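Local coordinates for protein aminotransferase class-III (PDB 5GHG) that probably transfers amino groups between amines and carbonyl compounds as an omega-transaminase, and holds its cofactor here in the pyridoxamine phosphate form, at residues L179-G190 with F199-L210; M278-S286 with S297-V305. The protein carries 1 engineered substitution. All coordinates share one frame; numbering follows the deposited sequence.

Contact 1. Residues L179-G190 with F199-L210; sequences LHTGCPHFYREG and FATRLADELEQL
The Phe199 ring is enclosed between helix 199-210 and the turn of residues 183-190. Over one face lies Gly190 N, and against the other sits Leu203 CD1 from the next turn of the same helix, displaced toward the rim. Pro184 C and Cys183 O meet the ring edge near its plane. Phe199 CE2 reaches to 3.5 Å from Phe186 N, and Glu189 CB rests 3.6 Å from Phe199 CZ. The Phe186 ring slides past in the opposite direction, its plane turned 43° from that of Phe199, so the pair is oblique. CG of Phe199 stands opposite the backbone N (chi1 173°), which carries the ring off the helix and into this turn. With an alanine here, the ring's contacts would vanish, and Phe186, Glu189 CB and Leu203 CD1 would probably be left facing a gap.

Further along, Leu203 CD1 packs 3.7 Å from CB of Pro184, the residue at the centre of an inverse gamma turn. The Arg202 chain bends at chi3, and its guanidinium meets Glu189 O at the edge, through a weak NH1 bond of 3.0 Å, at the C-terminal end of helix 186-189. Arg202 NH2 makes a salt bridge to Glu206 OE1 at 3.0 Å, and NE pairs with Glu194, so carboxylates hold the group on two sides. A water joins Arg202 NH2 to Glu189 OE2. A second water links Thr181 OG1 to Leu203 O, and Thr181 CB lies 4.1 Å from Leu210 CD2.

Strand 179-181 and the helix run nearly antiparallel, at 155°. The helix leads on to strand 219-224, parallel to 178-181, which makes this one half of a beta-alpha-beta crossover in the large domain of a fold-type I aminotransferase.

Contact 2. Residues M278-S286 with S297-V305; sequences MKPDILVMS and SAFLINERV
Met285 lays its terminal methyl against Leu300, CE lying 3.5 Å from Leu300 CD1 and 4.1 Å from Ala298 CB. A bend at chi3 (-78°) turns CE across onto strand 297-301. On the opposite sheet face Ile282 and Ile301 lie side by side, and Val284 CG2 packs 4.2 Å from Phe299 CB, while the Phe299 ring leads away to meet Tyr113. Leu283 with Leu300 and Met285 with Ala298 are the hydrogen-bonded pairs of the antiparallel strands, each joined by two backbone bonds.

The polar end is organised by Asp281. Its OD1 takes two donors: Asn302 ND2 at 3.1 Å from the anti side and Arg304 NH1 at 3.0 Å, a salt bridge from the syn side, with the guanidinium turned 77° from the carboxylate. OD2 is bound by the backbone N of Leu255. Asn302, gripped through ND2, turns OD1 to Val305 N at 3.0 Å and so caps the helix that starts at 303.

A buried carboxylate with this many donors is likely to stay ionised, and it fixes both the amide that caps the helix and the arginine beside it, just where strand 297-301 ends and strand 282-285 is about to begin.

From the N terminus, contact 1 comes first: strand 178-181 and the turn after it are joined to helix 196-214, closing over the eight residues between the segments, the last three of them already in that helix. The chain then adds strands 219-224 and 254-258 to the same sheet before contact 2 opens. There a ten-residue connection, which carries Lys287 of the PMP pocket, joins the two strands of a beta hairpin. They are in series and neither nest nor cross. The centres of contacts 1 and 2 lie about 24 Å apart, their nearest atoms about 10 Å. Contact 1 fixes a helix beside one outermost strand, while contact 2 builds the antiparallel side next to strand 111-115.

Contact 1. Residues L179-G190 with F199-L210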
loop_
_atom_site.group_PDB
_atom_site.type_symbol
_atom_site.label_atom_id
_atom_site.label_comp_id
_atom_site.label_asym_id
_atom_site.label_seq_id
_atom_site.Cartn_x
_atom_site.Cartn_y
_atom_site.Cartn_z
ATOM N N LEU B 179 9.556 -2.159 -19.869
ATOM C CA LEU B 179 10.842 -1.957 -20.510
ATOM C C LEU B 179 11.600 -0.857 -19.780
ATOM O O LEU B 179 10.982 0.037 -19.186
ATOM C CB LEU B 179 10.643 -1.564 -21.975
ATOM C CG LEU B 179 9.632 -2.395 -22.762
ATOM C CD1 LEU B 179 9.396 -1.806 -24.141
ATOM C CD2 LEU B 179 10.079 -3.838 -22.857
ATOM N N HIS B 180 12.927 -0.917 -19.815
ATOM C CA HIS B 180 13.761 0.129 -19.222
ATOM C C HIS B 180 14.735 0.674 -20.248
ATOM O O HIS B 180 15.493 -0.078 -20.841
ATOM C CB HIS B 180 14.546 -0.364 -17.995
ATOM C CG HIS B 180 13.673 -0.774 -16.860
ATOM N ND1 HIS B 180 13.096 -2.019 -16.796
ATOM C CD2 HIS B 180 13.257 -0.104 -15.758
ATOM C CE1 HIS B 180 12.355 -2.104 -15.696
ATOM N NE2 HIS B 180 12.444 -0.956 -15.046
ATOM N N THR B 181 14.718 1.984 -20.426
ATOM C CA THR B 181 15.690 2.679 -21.263
ATOM C C THR B 181 16.741 3.294 -20.340
ATOM O O THR B 181 16.776 3.007 -19.139
ATOM C CB THR B 181 14.958 3.683 -22.169
ATOM O OG1 THR B 181 15.861 4.170 -23.173
ATOM C CG2 THR B 181 14.355 4.845 -21.374
ATOM N N GLY B 182 17.622 4.122 -20.880
ATOM C CA GLY B 182 18.814 4.493 -20.144
ATOM C C GLY B 182 18.578 5.490 -19.014
ATOM O O GLY B 182 17.621 6.270 -18.996
ATOM N N CYS B 183 19.504 5.474 -18.057
ATOM C CA CYS B 183 19.511 6.466 -16.977
ATOM C C CYS B 183 20.134 7.775 -17.477
ATOM O O CYS B 183 21.263 7.755 -17.971
ATOM C CB CYS B 183 20.305 5.959 -15.783
ATOM S SG CYS B 183 20.424 7.198 -14.473
ATOM N N PRO B 184 19.447 8.940 -17.317
ATOM C CA PRO B 184 20.007 10.216 -17.792
ATOM C C PRO B 184 20.990 10.846 -16.816
ATOM O O PRO B 184 20.817 11.978 -16.371
ATOM C CB PRO B 184 18.750 11.074 -18.012
ATOM C CG PRO B 184 17.764 10.550 -17.043
ATOM C CD PRO B 184 18.061 9.090 -16.828
ATOM N N HIS B 185 22.047 10.106 -16.470
ATOM C CA HIS B 185 23.059 10.582 -15.522
ATOM C C HIS B 185 24.362 10.841 -16.272
ATOM O O HIS B 185 25.143 9.920 -16.507
ATOM C CB HIS B 185 23.295 9.586 -14.389
ATOM C CG HIS B 185 24.155 10.142 -13.286
ATOM N ND1 HIS B 185 24.706 9.355 -12.306
ATOM C CD2 HIS B 185 24.564 11.406 -13.025
ATOM C CE1 HIS B 185 25.403 10.108 -11.478
ATOM N NE2 HIS B 185 25.333 11.355 -11.891
ATOM N N PHE B 186 24.597 12.103 -16.626
ATOM C CA PHE B 186 25.716 12.444 -17.504
ATOM C C PHE B 186 27.057 12.037 -16.886
ATOM O O PHE B 186 27.925 11.475 -17.567
ATOM C CB PHE B 186 25.672 13.937 -17.818
ATOM C CG PHE B 186 26.771 14.409 -18.723
ATOM C CD1 PHE B 186 26.959 13.840 -19.969
ATOM C CD2 PHE B 186 27.593 15.464 -18.332
ATOM C CE1 PHE B 186 27.969 14.290 -20.817
ATOM C CE2 PHE B 186 28.609 15.926 -19.181
ATOM C CZ PHE B 186 28.791 15.326 -20.426
ATOM N N TYR B 187 27.230 12.292 -15.592
ATOM C CA TYR B 187 28.485 11.960 -14.918
ATOM C C TYR B 187 28.822 10.478 -15.019
ATOM O O TYR B 187 29.996 10.108 -15.112
ATOM C CB TYR B 187 28.389 12.395 -13.444
ATOM C CG TYR B 187 29.600 12.056 -12.593
ATOM C CD1 TYR B 187 30.804 12.729 -12.770
ATOM C CD2 TYR B 187 29.522 11.104 -11.585
ATOM C CE1 TYR B 187 31.915 12.435 -11.975
ATOM C CE2 TYR B 187 30.624 10.807 -10.789
ATOM C CZ TYR B 187 31.814 11.474 -10.987
ATOM O OH TYR B 187 32.908 11.187 -10.211
ATOM N N ARG B 188 27.817 9.614 -14.954
ATOM C CA ARG B 188 28.059 8.171 -14.989
ATOM C C ARG B 188 27.854 7.533 -16.361
ATOM O O ARG B 188 28.273 6.400 -16.567
ATOM C CB ARG B 188 27.157 7.460 -13.966
ATOM C CG ARG B 188 27.639 7.598 -12.508
ATOM C CD ARG B 188 28.907 6.790 -12.288
ATOM N NE ARG B 188 29.585 7.131 -11.042
ATOM C CZ ARG B 188 30.828 6.733 -10.737
ATOM N NH1 ARG B 188 31.504 5.985 -11.593
ATOM N NH2 ARG B 188 31.392 7.095 -9.596
ATOM N N GLU B 189 27.178 8.214 -17.287
ATOM C CA GLU B 189 26.817 7.587 -18.557
ATOM C C GLU B 189 27.393 8.282 -19.770
ATOM O O GLU B 189 27.415 7.677 -20.842
ATOM C CB GLU B 189 25.285 7.519 -18.711
ATOM C CG GLU B 189 24.590 6.649 -17.672
ATOM C CD GLU B 189 24.798 5.180 -17.928
ATOM O OE1 GLU B 189 24.572 4.380 -16.997
ATOM O OE2 GLU B 189 25.177 4.829 -19.070
ATOM N N GLY B 190 27.829 9.529 -19.644
ATOM C CA GLY B 190 28.348 10.244 -20.798
ATOM C C GLY B 190 29.624 9.594 -21.296
ATOM O O GLY B 190 30.431 9.099 -20.519
ATOM N N PHE B 199 24.634 14.111 -25.009
ATOM C CA PHE B 199 24.166 12.969 -24.233
ATOM C C PHE B 199 22.629 12.929 -24.202
ATOM O O PHE B 199 22.030 11.868 -24.326
ATOM C CB PHE B 199 24.762 13.072 -22.825
ATOM C CG PHE B 199 24.249 12.070 -21.853
ATOM C CD1 PHE B 199 24.421 10.703 -22.076
ATOM C CD2 PHE B 199 23.632 12.484 -20.677
ATOM C CE1 PHE B 199 23.969 9.783 -21.150
ATOM C CE2 PHE B 199 23.181 11.551 -19.755
ATOM C CZ PHE B 199 23.349 10.220 -19.988
ATOM N N ALA B 200 21.996 14.089 -24.071
ATOM C CA ALA B 200 20.542 14.149 -24.112
ATOM C C ALA B 200 20.012 13.716 -25.471
ATOM O O ALA B 200 19.024 12.967 -25.566
ATOM C CB ALA B 200 20.068 15.550 -23.771
ATOM N N THR B 201 20.647 14.181 -26.537
ATOM C CA THR B 201 20.280 13.728 -27.870
ATOM C C THR B 201 20.421 12.219 -27.989
ATOM O O THR B 201 19.531 11.540 -28.526
ATOM C CB THR B 201 21.133 14.456 -28.918
ATOM O OG1 THR B 201 20.742 15.823 -28.967
ATOM C CG2 THR B 201 20.969 13.826 -30.308
ATOM N N ARG B 202 21.528 11.659 -27.491
ATOM C CA ARG B 202 21.711 10.218 -27.589
ATOM C C ARG B 202 20.630 9.463 -26.796
ATOM O O ARG B 202 20.160 8.409 -27.238
ATOM C CB ARG B 202 23.104 9.800 -27.107
ATOM C CG ARG B 202 23.263 8.291 -27.029
ATOM C CD ARG B 202 24.718 7.828 -26.942
ATOM N NE ARG B 202 25.379 8.236 -25.698
ATOM C CZ ARG B 202 25.382 7.533 -24.577
ATOM N NH1 ARG B 202 26.049 7.977 -23.508
ATOM N NH2 ARG B 202 24.717 6.387 -24.511
ATOM N N LEU B 203 20.246 9.971 -25.625
ATOM C CA LEU B 203 19.217 9.293 -24.843
ATOM C C LEU B 203 17.870 9.294 -25.567
ATOM O O LEU B 203 17.150 8.291 -25.555
ATOM C CB LEU B 203 19.059 9.951 -23.461
ATOM C CG LEU B 203 20.194 9.751 -22.462
ATOM C CD1 LEU B 203 20.160 10.824 -21.391
ATOM C CD2 LEU B 203 20.110 8.384 -21.844
ATOM N N ALA B 204 17.505 10.414 -26.185
ATOM C CA ALA B 204 16.258 10.457 -26.944
ATOM C C ALA B 204 16.314 9.523 -28.160
ATOM O O ALA B 204 15.305 8.903 -28.511
ATOM C CB ALA B 204 15.934 11.883 -27.382
ATOM N N ASP B 205 17.475 9.425 -28.804
ATOM C CA ASP B 205 17.639 8.509 -29.937
ATOM C C ASP B 205 17.522 7.056 -29.495
ATOM O O ASP B 205 16.908 6.238 -30.184
ATOM C CB ASP B 205 18.992 8.717 -30.608
ATOM C CG ASP B 205 19.068 10.013 -31.397
ATOM O OD1 ASP B 205 18.022 10.659 -31.608
ATOM O OD2 ASP B 205 20.199 10.387 -31.792
ATOM N N GLU B 206 18.132 6.705 -28.368
ATOM C CA GLU B 206 18.017 5.354 -27.857
ATOM C C GLU B 206 16.577 5.039 -27.452
ATOM O O GLU B 206 16.110 3.916 -27.640
ATOM C CB GLU B 206 18.982 5.150 -26.681
ATOM C CG GLU B 206 20.443 5.166 -27.150
ATOM C CD GLU B 206 21.441 5.130 -25.998
ATOM O OE1 GLU B 206 22.661 5.050 -26.282
ATOM O OE2 GLU B 206 21.004 5.203 -24.820
ATOM N N LEU B 207 15.871 6.025 -26.895
ATOM C CA LEU B 207 14.449 5.846 -26.617
ATOM C C LEU B 207 13.668 5.569 -27.908
ATOM O O LEU B 207 12.856 4.647 -27.973
ATOM C CB LEU B 207 13.894 7.080 -25.909
ATOM C CG LEU B 207 12.376 7.148 -25.721
ATOM C CD1 LEU B 207 11.855 5.957 -24.898
ATOM C CD2 LEU B 207 12.006 8.446 -25.062
ATOM N N GLU B 208 13.916 6.364 -28.945
ATOM C CA GLU B 208 13.200 6.153 -30.204
ATOM C C GLU B 208 13.556 4.809 -30.826
ATOM O O GLU B 208 12.679 4.127 -31.383
ATOM C CB GLU B 208 13.467 7.292 -31.178
ATOM C CG GLU B 208 12.767 7.125 -32.536
ATOM C CD GLU B 208 12.710 8.428 -33.323
ATOM O OE1 GLU B 208 13.606 9.279 -33.137
ATOM O OE2 GLU B 208 11.768 8.598 -34.118
ATOM N N GLN B 209 14.823 4.393 -30.707
ATOM C CA GLN B 209 15.227 3.088 -31.211
ATOM C C GLN B 209 14.513 1.960 -30.484
ATOM O O GLN B 209 14.128 0.959 -31.098
ATOM C CB GLN B 209 16.751 2.905 -31.096
ATOM C CG GLN B 209 17.519 3.794 -32.059
ATOM C CD GLN B 209 18.983 3.930 -31.661
ATOM O OE1 GLN B 209 19.551 3.054 -30.994
ATOM N NE2 GLN B 209 19.594 5.015 -32.060
ATOM N N LEU B 210 14.349 2.091 -29.170
ATOM C CA LEU B 210 13.578 1.109 -28.412
ATOM C C LEU B 210 12.119 1.065 -28.895
ATOM O O LEU B 210 11.561 -0.016 -29.126
ATOM C CB LEU B 210 13.640 1.426 -26.913
ATOM C CG LEU B 210 12.858 0.501 -25.979
ATOM C CD1 LEU B 210 13.301 -0.937 -26.101
ATOM C CD2 LEU B 210 12.978 0.943 -24.520
HETATM O O HOH W 1 16.697 6.853 -23.213
HETATM O O HOH W 2 24.386 5.787 -21.676
#

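Contact 2. Residues M278-S286 with S297-V305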
loop_
_atom_site.group_PDB
_atom_site.type_symbol
_atom_site.label_atom_id
_atom_site.label_comp_id
_atom_site.label_asym_id
_atom_site.label_seq_id
_atom_site.Cartn_x
_atom_site.Cartn_y
_atom_site.Cartn_z
ATOM N N MET B 278 7.813 19.808 -18.341
ATOM C CA MET B 278 7.166 18.557 -18.717
ATOM C C MET B 278 5.666 18.769 -18.806
ATOM O O MET B 278 5.082 19.519 -18.015
ATOM C CB MET B 278 7.479 17.460 -17.702
ATOM C CG MET B 278 8.933 17.071 -17.671
ATOM S SD MET B 278 9.399 16.210 -16.153
ATOM C CE MET B 278 8.463 14.690 -16.297
ATOM N N LYS B 279 5.037 18.082 -19.762
ATOM C CA LYS B 279 3.606 18.202 -20.017
ATOM C C LYS B 279 2.993 16.813 -19.892
ATOM O O LYS B 279 2.621 16.195 -20.884
ATOM C CB LYS B 279 3.344 18.819 -21.400
ATOM C CG LYS B 279 3.862 20.244 -21.495
ATOM C CD LYS B 279 3.443 20.935 -22.788
ATOM C CE LYS B 279 3.872 22.408 -22.770
ATOM N NZ LYS B 279 3.871 23.007 -24.141
ATOM N N PRO B 280 2.888 16.300 -18.659
ATOM C CA PRO B 280 2.406 14.935 -18.478
ATOM C C PRO B 280 0.922 14.788 -18.775
ATOM O O PRO B 280 0.138 15.728 -18.618
ATOM C CB PRO B 280 2.694 14.653 -17.001
ATOM C CG PRO B 280 2.683 16.014 -16.352
ATOM C CD PRO B 280 3.281 16.934 -17.394
ATOM N N ASP B 281 0.545 13.574 -19.182
ATOM C CA ASP B 281 -0.857 13.182 -19.259
ATOM C C ASP B 281 -1.391 12.671 -17.927
ATOM O O ASP B 281 -2.602 12.749 -17.679
ATOM C CB ASP B 281 -1.038 12.090 -20.319
ATOM C CG ASP B 281 -0.608 12.542 -21.696
ATOM O OD1 ASP B 281 -1.371 13.308 -22.308
ATOM O OD2 ASP B 281 0.499 12.147 -22.157
ATOM N N ILE B 282 -0.503 12.137 -17.095
ATOM C CA ILE B 282 -0.816 11.549 -15.802
ATOM C C ILE B 282 0.243 12.049 -14.818
ATOM O O ILE B 282 1.437 12.052 -15.138
ATOM C CB ILE B 282 -0.820 10.007 -15.868
ATOM C CG1 ILE B 282 -1.819 9.507 -16.920
ATOM C CG2 ILE B 282 -1.092 9.370 -14.478
ATOM C CD1 ILE B 282 -1.808 7.987 -17.094
ATOM N N LEU B 283 -0.183 12.458 -13.626
ATOM C CA LEU B 283 0.736 12.991 -12.619
ATOM C C LEU B 283 0.486 12.257 -11.302
ATOM O O LEU B 283 -0.650 12.214 -10.834
ATOM C CB LEU B 283 0.551 14.501 -12.437
ATOM C CG LEU B 283 1.630 15.234 -11.652
ATOM C CD1 LEU B 283 1.737 16.672 -12.130
ATOM C CD2 LEU B 283 1.354 15.194 -10.153
ATOM N N VAL B 284 1.546 11.704 -10.710
ATOM C CA VAL B 284 1.460 10.866 -9.512
ATOM C C VAL B 284 2.073 11.626 -8.344
ATOM O O VAL B 284 3.178 12.180 -8.461
ATOM C CB VAL B 284 2.156 9.513 -9.711
ATOM C CG1 VAL B 284 1.918 8.597 -8.484
ATOM C CG2 VAL B 284 1.713 8.811 -11.014
ATOM N N MET B 285 1.369 11.637 -7.209
ATOM C CA MET B 285 1.780 12.403 -6.043
ATOM C C MET B 285 1.707 11.542 -4.782
ATOM O O MET B 285 0.890 10.627 -4.683
ATOM C CB MET B 285 0.885 13.621 -5.828
ATOM C CG MET B 285 0.961 14.648 -6.931
ATOM S SD MET B 285 -0.569 15.627 -6.997
ATOM C CE MET B 285 -1.681 14.498 -7.845
ATOM N N SER B 286 2.566 11.859 -3.819
ATOM C CA SER B 286 2.460 11.309 -2.483
ATOM C C SER B 286 3.336 12.132 -1.540
ATOM O O SER B 286 3.669 13.282 -1.854
ATOM C CB SER B 286 2.856 9.830 -2.469
ATOM O OG SER B 286 2.660 9.263 -1.173
ATOM N N SER B 297 -1.906 8.950 -1.166
ATOM C CA SER B 297 -1.314 9.281 -2.456
ATOM C C SER B 297 -2.443 9.545 -3.434
ATOM O O SER B 297 -3.603 9.240 -3.163
ATOM C CB SER B 297 -0.403 8.163 -2.959
ATOM O OG SER B 297 0.546 7.833 -1.956
ATOM N N ALA B 298 -2.083 10.092 -4.585
ATOM C CA ALA B 298 -3.079 10.496 -5.569
ATOM C C ALA B 298 -2.429 10.468 -6.934
ATOM O O ALA B 298 -1.212 10.656 -7.056
ATOM C CB ALA B 298 -3.629 11.900 -5.287
ATOM N N PHE B 299 -3.238 10.248 -7.959
ATOM C CA PHE B 299 -2.783 10.583 -9.301
ATOM C C PHE B 299 -3.876 11.363 -10.021
ATOM O O PHE B 299 -5.072 11.210 -9.737
ATOM C CB PHE B 299 -2.325 9.356 -10.086
ATOM C CG PHE B 299 -3.391 8.309 -10.309
ATOM C CD1 PHE B 299 -3.579 7.279 -9.394
ATOM C CD2 PHE B 299 -4.162 8.321 -11.478
ATOM C CE1 PHE B 299 -4.529 6.296 -9.621
ATOM C CE2 PHE B 299 -5.129 7.353 -11.703
ATOM C CZ PHE B 299 -5.317 6.337 -10.780
ATOM N N LEU B 300 -3.443 12.243 -10.913
ATOM C CA LEU B 300 -4.327 13.040 -11.752
ATOM C C LEU B 300 -4.215 12.544 -13.186
ATOM O O LEU B 300 -3.122 12.158 -13.634
ATOM C CB LEU B 300 -3.928 14.511 -11.700
ATOM C CG LEU B 300 -4.166 15.229 -10.363
ATOM C CD1 LEU B 300 -3.310 16.474 -10.292
ATOM C CD2 LEU B 300 -5.623 15.608 -10.303
ATOM N N ILE B 301 -5.329 12.582 -13.915
ATOM C CA ILE B 301 -5.297 12.271 -15.338
ATOM C C ILE B 301 -5.975 13.386 -16.114
ATOM O O ILE B 301 -6.913 14.032 -15.622
ATOM C CB ILE B 301 -5.961 10.908 -15.656
ATOM C CG1 ILE B 301 -7.444 10.961 -15.352
ATOM C CG2 ILE B 301 -5.300 9.785 -14.854
ATOM C CD1 ILE B 301 -8.173 9.702 -15.765
ATOM N N ASN B 302 -5.509 13.608 -17.340
ATOM C CA ASN B 302 -6.096 14.674 -18.139
ATOM C C ASN B 302 -7.280 14.134 -18.941
ATOM O O ASN B 302 -7.669 12.960 -18.824
ATOM C CB ASN B 302 -5.040 15.344 -19.002
ATOM C CG ASN B 302 -4.462 14.433 -20.066
ATOM O OD1 ASN B 302 -4.927 13.322 -20.275
ATOM N ND2 ASN B 302 -3.455 14.919 -20.761
ATOM N N GLU B 303 -7.894 15.007 -19.744
ATOM C CA GLU B 303 -9.086 14.606 -20.478
ATOM C C GLU B 303 -8.748 13.582 -21.570
ATOM O O GLU B 303 -9.524 12.658 -21.816
ATOM C CB GLU B 303 -9.770 15.839 -21.078
ATOM C CG GLU B 303 -11.115 15.537 -21.742
ATOM C CD GLU B 303 -12.160 15.019 -20.759
ATOM O OE1 GLU B 303 -13.049 14.269 -21.197
ATOM O OE2 GLU B 303 -12.095 15.351 -19.537
ATOM N N ARG B 304 -7.594 13.734 -22.207
ATOM C CA ARG B 304 -7.137 12.762 -23.184
ATOM C C ARG B 304 -7.166 11.347 -22.611
ATOM O O ARG B 304 -7.657 10.415 -23.249
ATOM C CB ARG B 304 -5.723 13.122 -23.647
ATOM C CG ARG B 304 -5.053 12.123 -24.576
ATOM C CD ARG B 304 -3.584 12.445 -24.699
ATOM N NE ARG B 304 -2.892 11.598 -25.666
ATOM C CZ ARG B 304 -1.581 11.619 -25.870
ATOM N NH1 ARG B 304 -0.810 12.435 -25.158
ATOM N NH2 ARG B 304 -1.043 10.822 -26.783
ATOM N N VAL B 305 -6.648 11.178 -21.385
ATOM C CA VAL B 305 -6.673 9.873 -20.746
ATOM C C VAL B 305 -8.080 9.500 -20.334
ATOM O O VAL B 305 -8.517 8.363 -20.534
ATOM C CB VAL B 305 -5.707 9.846 -19.544
ATOM C CG1 VAL B 305 -5.827 8.537 -18.770
ATOM C CG2 VAL B 305 -4.271 10.075 -20.008
HETATM O O HOH W 3 1.634 13.447 -24.001
#